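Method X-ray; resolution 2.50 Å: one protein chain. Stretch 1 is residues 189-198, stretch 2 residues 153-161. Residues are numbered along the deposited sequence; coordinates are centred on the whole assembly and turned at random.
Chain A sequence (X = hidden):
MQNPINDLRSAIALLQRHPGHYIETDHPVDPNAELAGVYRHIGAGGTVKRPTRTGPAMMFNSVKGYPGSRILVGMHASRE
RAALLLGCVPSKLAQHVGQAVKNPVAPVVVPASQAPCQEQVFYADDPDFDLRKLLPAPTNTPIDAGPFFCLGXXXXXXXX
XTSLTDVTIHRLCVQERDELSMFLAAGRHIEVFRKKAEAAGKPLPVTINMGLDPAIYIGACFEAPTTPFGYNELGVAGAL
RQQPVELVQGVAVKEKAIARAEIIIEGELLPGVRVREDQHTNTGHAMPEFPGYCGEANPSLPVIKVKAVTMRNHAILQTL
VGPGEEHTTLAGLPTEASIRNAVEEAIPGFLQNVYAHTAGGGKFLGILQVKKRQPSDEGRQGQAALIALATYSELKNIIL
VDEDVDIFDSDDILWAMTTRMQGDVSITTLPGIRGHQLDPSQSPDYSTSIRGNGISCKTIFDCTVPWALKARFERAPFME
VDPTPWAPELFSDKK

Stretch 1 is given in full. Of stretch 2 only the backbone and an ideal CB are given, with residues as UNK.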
# COMPACT_ATOMS: atom_id res chain seq x y z
N HIS A 189 -30.91 5.23 -29.87
CA HIS A 189 -32.25 5.17 -30.45
C HIS A 189 -32.24 4.49 -31.81
O HIS A 189 -33.13 3.68 -32.11
CB HIS A 189 -32.84 6.57 -30.55
CG HIS A 189 -33.13 7.21 -29.23
ND1 HIS A 189 -32.80 6.62 -28.03
CD2 HIS A 189 -33.71 8.39 -28.92
CE1 HIS A 189 -33.17 7.41 -27.04
NE2 HIS A 189 -33.73 8.49 -27.55
N ILE A 190 -31.25 4.80 -32.65
CA ILE A 190 -31.22 4.22 -33.99
C ILE A 190 -31.02 2.71 -33.93
O ILE A 190 -31.51 1.98 -34.80
CB ILE A 190 -30.14 4.91 -34.85
CG1 ILE A 190 -30.17 4.38 -36.28
CG2 ILE A 190 -28.76 4.73 -34.23
CD1 ILE A 190 -29.13 4.99 -37.19
N GLU A 191 -30.34 2.22 -32.90
CA GLU A 191 -30.22 0.77 -32.73
C GLU A 191 -31.55 0.16 -32.30
O GLU A 191 -31.94 -0.89 -32.80
CB GLU A 191 -29.12 0.45 -31.71
CG GLU A 191 -29.04 -1.02 -31.32
CD GLU A 191 -28.55 -1.91 -32.45
OE1 GLU A 191 -28.15 -1.39 -33.51
OE2 GLU A 191 -28.58 -3.15 -32.27
N VAL A 192 -32.24 0.82 -31.36
CA VAL A 192 -33.57 0.35 -30.97
C VAL A 192 -34.52 0.41 -32.16
O VAL A 192 -35.35 -0.49 -32.35
CB VAL A 192 -34.09 1.17 -29.77
CG1 VAL A 192 -35.56 0.90 -29.53
CG2 VAL A 192 -33.27 0.86 -28.53
N PHE A 193 -34.40 1.45 -32.98
CA PHE A 193 -35.22 1.54 -34.19
C PHE A 193 -34.96 0.35 -35.10
O PHE A 193 -35.90 -0.19 -35.71
CB PHE A 193 -34.93 2.84 -34.94
CG PHE A 193 -35.30 4.09 -34.18
CD1 PHE A 193 -36.12 4.03 -33.07
CD2 PHE A 193 -34.83 5.32 -34.59
CE1 PHE A 193 -36.45 5.18 -32.38
CE2 PHE A 193 -35.15 6.47 -33.91
CZ PHE A 193 -35.97 6.41 -32.80
N ARG A 194 -33.71 -0.09 -35.20
CA ARG A 194 -33.37 -1.18 -36.10
C ARG A 194 -33.89 -2.52 -35.59
O ARG A 194 -34.27 -3.38 -36.39
CB ARG A 194 -31.86 -1.25 -36.30
CG ARG A 194 -31.43 -1.98 -37.56
CD ARG A 194 -30.08 -2.66 -37.38
NE ARG A 194 -30.23 -4.01 -36.85
CZ ARG A 194 -30.20 -4.31 -35.56
NH1 ARG A 194 -30.02 -3.36 -34.66
NH2 ARG A 194 -30.34 -5.57 -35.16
N LYS A 195 -33.93 -2.71 -34.27
CA LYS A 195 -34.43 -3.96 -33.71
C LYS A 195 -35.91 -4.14 -34.01
O LYS A 195 -36.35 -5.22 -34.41
CB LYS A 195 -34.17 -4.01 -32.21
CG LYS A 195 -32.93 -4.80 -31.81
CD LYS A 195 -33.16 -6.30 -31.96
CE LYS A 195 -31.99 -7.10 -31.42
NZ LYS A 195 -32.29 -8.56 -31.35
N LYS A 196 -36.70 -3.08 -33.80
CA LYS A 196 -38.13 -3.14 -34.12
C LYS A 196 -38.35 -3.49 -35.58
O LYS A 196 -39.19 -4.33 -35.92
CB LYS A 196 -38.80 -1.81 -33.78
CG LYS A 196 -38.71 -1.41 -32.32
CD LYS A 196 -39.42 -0.08 -32.08
CE LYS A 196 -39.33 0.34 -30.63
NZ LYS A 196 -39.98 1.66 -30.40
N ALA A 197 -37.58 -2.85 -36.47
CA ALA A 197 -37.72 -3.13 -37.90
C ALA A 197 -37.30 -4.56 -38.22
O ALA A 197 -37.99 -5.27 -38.95
CB ALA A 197 -36.89 -2.13 -38.70
N GLU A 198 -36.17 -5.00 -37.66
CA GLU A 198 -35.69 -6.35 -37.94
C GLU A 198 -36.63 -7.41 -37.38
O GLU A 198 -36.73 -8.51 -37.94
CB GLU A 198 -34.28 -6.54 -37.37
CG GLU A 198 -33.64 -7.86 -37.75
CD GLU A 198 -32.19 -7.94 -37.33
OE1 GLU A 198 -31.82 -7.29 -36.33
OE2 GLU A 198 -31.42 -8.65 -38.01
N UNK A 153 -23.05 11.49 -41.10
CA UNK A 153 -24.13 11.90 -40.20
C UNK A 153 -25.39 11.15 -40.61
O UNK A 153 -25.96 11.42 -41.67
CB UNK A 153 -24.35 13.41 -40.24
N UNK A 154 -25.84 10.22 -39.77
CA UNK A 154 -26.94 9.32 -40.10
C UNK A 154 -28.22 9.84 -39.47
O UNK A 154 -28.26 10.12 -38.26
CB UNK A 154 -26.65 7.89 -39.63
N UNK A 155 -29.26 9.98 -40.29
CA UNK A 155 -30.60 10.32 -39.82
C UNK A 155 -31.47 9.07 -39.88
O UNK A 155 -31.39 8.29 -40.83
CB UNK A 155 -31.21 11.45 -40.65
N UNK A 156 -32.31 8.89 -38.86
CA UNK A 156 -33.20 7.74 -38.80
C UNK A 156 -34.39 8.07 -37.93
O UNK A 156 -34.34 8.97 -37.09
CB UNK A 156 -32.47 6.50 -38.27
N UNK A 157 -35.47 7.32 -38.13
CA UNK A 157 -36.70 7.52 -37.38
C UNK A 157 -37.28 6.17 -36.97
O UNK A 157 -37.05 5.15 -37.62
CB UNK A 157 -37.71 8.32 -38.20
N UNK A 158 -38.02 6.18 -35.86
CA UNK A 158 -38.68 4.98 -35.37
C UNK A 158 -39.59 4.41 -36.45
O UNK A 158 -40.45 5.13 -36.97
CB UNK A 158 -39.48 5.28 -34.10
N UNK A 159 -39.44 3.13 -36.81
CA UNK A 159 -40.34 2.54 -37.81
C UNK A 159 -41.78 2.43 -37.34
O UNK A 159 -42.66 2.13 -38.17
CB UNK A 159 -39.84 1.15 -38.20
N UNK A 160 -42.06 2.64 -36.06
CA UNK A 160 -43.41 2.66 -35.53
C UNK A 160 -43.92 4.08 -35.28
O UNK A 160 -45.00 4.44 -35.76
CB UNK A 160 -43.47 1.85 -34.23
N UNK A 161 -43.16 4.88 -34.55
CA UNK A 161 -43.52 6.26 -34.22
C UNK A 161 -42.52 7.18 -34.90
O UNK A 161 -41.52 7.59 -34.29
CB UNK A 161 -43.54 6.49 -32.71

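Stretch 1 is a helix. Stretch 2 begins as a strand, 153-157, that passes it at 50°, 8.4 Å between axes at closest approach, and then leaves as a loop.

Position 153 has extended backbone angles. Its CB finds nothing of the helix within 5.5 Å. The residue is Leu153, and it makes no contact with stretch 1.

Position 154 points its CB toward the helix, 4.5 Å from Ile190 CD1. That methyl is an apolar partner, and a small or medium aliphatic side chain would suit. The residue is Val154. Its CG1 packs on Ile190 CD1 at 3.6 Å.

Position 155 points away, as strand alternation predicts. It is Leu155, without contact here.

Position 156 points toward the helix again. Its CB already lies 3.7 Å from Ile190 CG1 and 4.5 Å from Phe193 CD2. There is little space in that direction, so a small residue is favoured: alanine, perhaps glycine or serine. The residue is Ala156, whose CB packs on Ile190 CG1.

Position 157 points away, its CB 5.3 Å from Phe193 CE2. Many side chains would fit. It is Ser157, and its OG is hydrogen-bonded elsewhere in the structure. Its backbone does face the helix: Ser157 C lies 3.5 Å from Phe193 CD2, over one face of the ring.

Position 158 points sideways. Its CB is 3.5 Å from Phe193 CE1, a tight fit, and 5.2 Å from Lys196 NZ. A short acidic or polar side chain could cover the ring and reach the amine. The residue is Asp158. Its CB sits over the ring face, 3.9 Å from the centroid of Phe193. Its OD2 accepts a hydrogen bond from Lys196 NZ at 3.0 Å, within a salt bridge. Its OD1 accepts a 2.7 Å hydrogen bond from the backbone N of position 160.

Position 159 points toward the helix, its CB 4.4 Å from Ala197 CB. Phi of -66° permits proline, and the nearby surface suits a compact apolar residue. It is Pro159. Its CD lies 3.8 Å from Phe193 CB, and its CG 4.1 Å from Ala197 CB.

Position 160 points toward Lys196, its CB 5.0 Å from Lys196 CD. An acidic or polar chain would suit the nearby charge. It is Glu160. Its OE1 stays 4.2 Å from Lys196 NZ, beyond a salt bridge.

Position 161 points sideways. Many residues would do. It is Asp161; its N gives a weak hydrogen bond to Asp158 OD1 at 3.4 Å.

Stretch 2, residues 153-161: LVLASDPED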
# COMPACT_ATOMS: atom_id res chain seq x y z
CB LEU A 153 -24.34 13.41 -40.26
CG LEU A 153 -25.40 13.96 -39.30
CD1 LEU A 153 -24.86 14.01 -37.88
CD2 LEU A 153 -25.87 15.32 -39.75
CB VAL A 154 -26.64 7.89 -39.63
CG1 VAL A 154 -27.81 6.98 -39.94
CG2 VAL A 154 -25.38 7.37 -40.29
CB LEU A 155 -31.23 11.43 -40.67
CG LEU A 155 -30.42 12.70 -40.92
CD1 LEU A 155 -31.24 13.72 -41.68
CD2 LEU A 155 -29.92 13.29 -39.63
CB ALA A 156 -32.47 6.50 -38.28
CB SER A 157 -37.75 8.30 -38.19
OG SER A 157 -37.35 9.64 -38.37
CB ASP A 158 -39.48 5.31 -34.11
CG ASP A 158 -39.97 4.07 -33.37
OD1 ASP A 158 -40.37 3.09 -34.01
OD2 ASP A 158 -39.96 4.10 -32.12
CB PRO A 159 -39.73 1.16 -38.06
CG PRO A 159 -38.98 0.85 -36.80
CD PRO A 159 -38.44 2.16 -36.32
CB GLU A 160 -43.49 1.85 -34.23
CG GLU A 160 -43.16 0.37 -34.39
CD GLU A 160 -43.37 -0.41 -33.11
OE1 GLU A 160 -43.60 0.22 -32.06
OE2 GLU A 160 -43.31 -1.65 -33.15
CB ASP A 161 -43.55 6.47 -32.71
CG ASP A 161 -44.22 7.77 -32.31
OD1 ASP A 161 -44.35 8.67 -33.16
OD2 ASP A 161 -44.61 7.90 -31.13
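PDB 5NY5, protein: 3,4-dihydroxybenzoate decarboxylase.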